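Local coordinates for protein aspartate-semialdehyde dehydrogenase (Candida albicans, PDB 3HSK) that catalyses the NADPH-dependent reductive dephosphorylation of L-aspartyl phosphate to its semialdehyde, the second step towards methionine and threonine, at residues L135-V140 with S173-V178. Residues are numbered along the deposited sequence; the frame is centred on the assembly and turned at random.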
ATOM      1  N   LEU A 135      19.642   0.779  18.777  1.00 39.11           N
ATOM      2  CA  LEU A 135      18.284   0.958  18.298  1.00 39.02           C
ATOM      3  C   LEU A 135      17.714  -0.433  18.120  1.00 38.90           C
ATOM      4  O   LEU A 135      18.065  -1.140  17.178  1.00 39.06           O
ATOM      5  CB  LEU A 135      18.267   1.754  16.993  1.00 38.84           C
ATOM      6  CG  LEU A 135      16.923   1.973  16.299  1.00 38.99           C
ATOM      7  CD1 LEU A 135      15.939   2.747  17.177  1.00 37.86           C
ATOM      8  CD2 LEU A 135      17.159   2.681  14.977  1.00 38.85           C
ATOM      9  N   VAL A 136      16.841  -0.815  19.043  1.00 38.84           N
ATOM     10  CA  VAL A 136      16.497  -2.211  19.249  1.00 39.20           C
ATOM     11  C   VAL A 136      15.022  -2.519  18.994  1.00 39.22           C
ATOM     12  O   VAL A 136      14.136  -1.928  19.613  1.00 39.61           O
ATOM     13  CB  VAL A 136      16.906  -2.680  20.688  1.00 39.07           C
ATOM     14  CG1 VAL A 136      16.431  -4.097  20.969  1.00 39.67           C
ATOM     15  CG2 VAL A 136      18.421  -2.587  20.878  1.00 39.42           C
ATOM     16  N   VAL A 137      14.785  -3.423  18.049  1.00 38.97           N
ATOM     17  CA  VAL A 137      13.543  -4.176  17.962  1.00 38.88           C
ATOM     18  C   VAL A 137      13.901  -5.494  18.644  1.00 39.08           C
ATOM     19  O   VAL A 137      14.613  -6.316  18.056  1.00 39.64           O
ATOM     20  CB  VAL A 137      13.128  -4.414  16.491  1.00 38.57           C
ATOM     21  CG1 VAL A 137      11.915  -5.343  16.393  1.00 38.32           C
ATOM     22  CG2 VAL A 137      12.863  -3.098  15.783  1.00 38.75           C
ATOM     23  N   PRO A 138      13.455  -5.683  19.901  1.00 39.21           N
ATOM     24  CA  PRO A 138      13.950  -6.772  20.764  1.00 39.23           C
ATOM     25  C   PRO A 138      13.755  -8.203  20.257  1.00 39.43           C
ATOM     26  O   PRO A 138      14.429  -9.108  20.747  1.00 39.63           O
ATOM     27  CB  PRO A 138      13.203  -6.552  22.086  1.00 39.32           C
ATOM     28  CG  PRO A 138      12.028  -5.714  21.735  1.00 39.03           C
ATOM     29  CD  PRO A 138      12.469  -4.841  20.604  1.00 39.23           C
ATOM     30  N   ILE A 139      12.856  -8.403  19.293  1.00 39.20           N
ATOM     31  CA  ILE A 139      12.650  -9.722  18.694  1.00 39.12           C
ATOM     32  C   ILE A 139      13.531  -9.912  17.455  1.00 38.94           C
ATOM     33  O   ILE A 139      13.489 -10.958  16.800  1.00 38.86           O
ATOM     34  CB  ILE A 139      11.144  -9.991  18.343  1.00 39.25           C
ATOM     35  CG1 ILE A 139      10.658  -9.082  17.207  1.00 39.37           C
ATOM     36  CG2 ILE A 139      10.262  -9.836  19.580  1.00 38.96           C
ATOM     37  CD1 ILE A 139       9.428  -9.609  16.464  1.00 38.83           C
ATOM     38  N   VAL A 140      14.336  -8.897  17.153  1.00 38.52           N
ATOM     39  CA  VAL A 140      15.153  -8.881  15.942  1.00 38.18           C
ATOM     40  C   VAL A 140      16.655  -8.722  16.230  1.00 38.28           C
ATOM     41  O   VAL A 140      17.446  -9.595  15.870  1.00 38.62           O
ATOM     42  CB  VAL A 140      14.647  -7.804  14.944  1.00 37.77           C
ATOM     43  CG1 VAL A 140      15.700  -7.468  13.907  1.00 37.41           C
ATOM     44  CG2 VAL A 140      13.372  -8.283  14.270  1.00 37.66           C
ATOM     45  N   SER A 173       6.087   0.478  12.900  1.00 48.04           N
ATOM     46  CA  SER A 173       6.301   0.329  11.452  1.00 46.78           C
ATOM     47  C   SER A 173       7.663  -0.246  11.084  1.00 45.68           C
ATOM     48  O   SER A 173       7.760  -1.121  10.218  1.00 45.44           O
ATOM     49  CB  SER A 173       6.136   1.671  10.740  1.00 46.73           C
ATOM     50  OG  SER A 173       4.772   1.991  10.604  1.00 47.93           O
ATOM     51  N   THR A 174       8.716   0.283  11.703  1.00 44.22           N
ATOM     52  CA  THR A 174      10.062  -0.239  11.505  1.00 42.79           C
ATOM     53  C   THR A 174      10.117  -1.678  12.001  1.00 41.98           C
ATOM     54  O   THR A 174      10.585  -2.564  11.290  1.00 41.82           O
ATOM     55  CB  THR A 174      11.137   0.620  12.225  1.00 42.92           C
ATOM     56  OG1 THR A 174      11.013   1.990  11.824  1.00 42.45           O
ATOM     57  CG2 THR A 174      12.531   0.128  11.873  1.00 42.11           C
ATOM     58  N   ALA A 175       9.609  -1.894  13.212  1.00 41.09           N
ATOM     59  CA  ALA A 175       9.573  -3.212  13.836  1.00 40.52           C
ATOM     60  C   ALA A 175       8.844  -4.263  12.989  1.00 40.25           C
ATOM     61  O   ALA A 175       9.280  -5.416  12.910  1.00 40.30           O
ATOM     62  CB  ALA A 175       8.975  -3.121  15.232  1.00 40.35           C
ATOM     63  N   GLY A 176       7.747  -3.862  12.350  1.00 39.85           N
ATOM     64  CA  GLY A 176       7.015  -4.745  11.445  1.00 39.17           C
ATOM     65  C   GLY A 176       7.807  -5.106  10.197  1.00 38.91           C
ATOM     66  O   GLY A 176       7.749  -6.246   9.717  1.00 38.47           O
ATOM     67  N   LEU A 177       8.550  -4.137   9.669  1.00 38.28           N
ATOM     68  CA  LEU A 177       9.342  -4.361   8.470  1.00 38.22           C
ATOM     69  C   LEU A 177      10.482  -5.349   8.719  1.00 38.00           C
ATOM     70  O   LEU A 177      10.642  -6.300   7.960  1.00 37.70           O
ATOM     71  CB  LEU A 177       9.881  -3.046   7.892  1.00 38.23           C
ATOM     72  CG  LEU A 177      10.784  -3.157   6.650  1.00 38.72           C
ATOM     73  CD1 LEU A 177      10.138  -3.976   5.511  1.00 38.03           C
ATOM     74  CD2 LEU A 177      11.208  -1.776   6.150  1.00 38.36           C
ATOM     75  N   VAL A 178      11.246  -5.130   9.787  1.00 37.84           N
ATOM     76  CA  VAL A 178      12.449  -5.937  10.062  1.00 37.88           C
ATOM     77  C   VAL A 178      12.156  -7.314  10.659  1.00 38.05           C
ATOM     78  O   VAL A 178      12.958  -8.244  10.503  1.00 38.03           O
ATOM     79  CB  VAL A 178      13.495  -5.181  10.945  1.00 37.77           C
ATOM     80  CG1 VAL A 178      13.988  -3.924  10.240  1.00 37.27           C
ATOM     81  CG2 VAL A 178      12.939  -4.857  12.328  1.00 37.38           C
TER
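Val137 and Val140 press against one side of a helix at Ala175 and Val178, where the outermost strand of the parallel sheet of the Rossmann-type NADP-binding domain runs out into a turn that packs against the first turns of helix 172-188. The two methyls of Val137 straddle the alanine: CG1 meets Ala175 CB at 3.9 Å, while CG2 comes to 3.8 Å from Ala175 CA. The short side chain of alanine suits this place, since the valine approaches the helix backbone itself. CG2 of Val137 also reaches Val178 CG2, 3.9 Å away, one helical turn further along.

Val178 is thus shared by both valines of the turn. Its CG1 stands anti to the carbonyl carbon (chi1 -62°), which puts CG2 between the backbone N and the carbonyl carbon, turned to the two valines; this methyl lies 4.0 Å from Val140 CG2, the two side chains crossing at about a right angle. Branching at CB lets Val137 touch two residues at once, and for Val140 and Val178 a compact apolar side chain suits a buried site.

A type I beta turn sets the spacing of the pair: Val140 N donates to Val137 O at 2.7 Å, and Pro138 takes the second position, where its phi of -60° is what the turn needs. Asn141 braces the incoming chain, its amide bonding Leu135 O through ND2 and Val137 N through OD1. Beyond, Pro138 packs on helix 364-376, and Thr174 and Val178 lean on helix 227-238. The same helix begins at Cys172, predicted to carry the acyl-thioester intermediate, about 6 Å from Ala175 between side chains. At the far end, Val140 CG2 rests 3.8 Å from the carbonyl oxygen O of Val178.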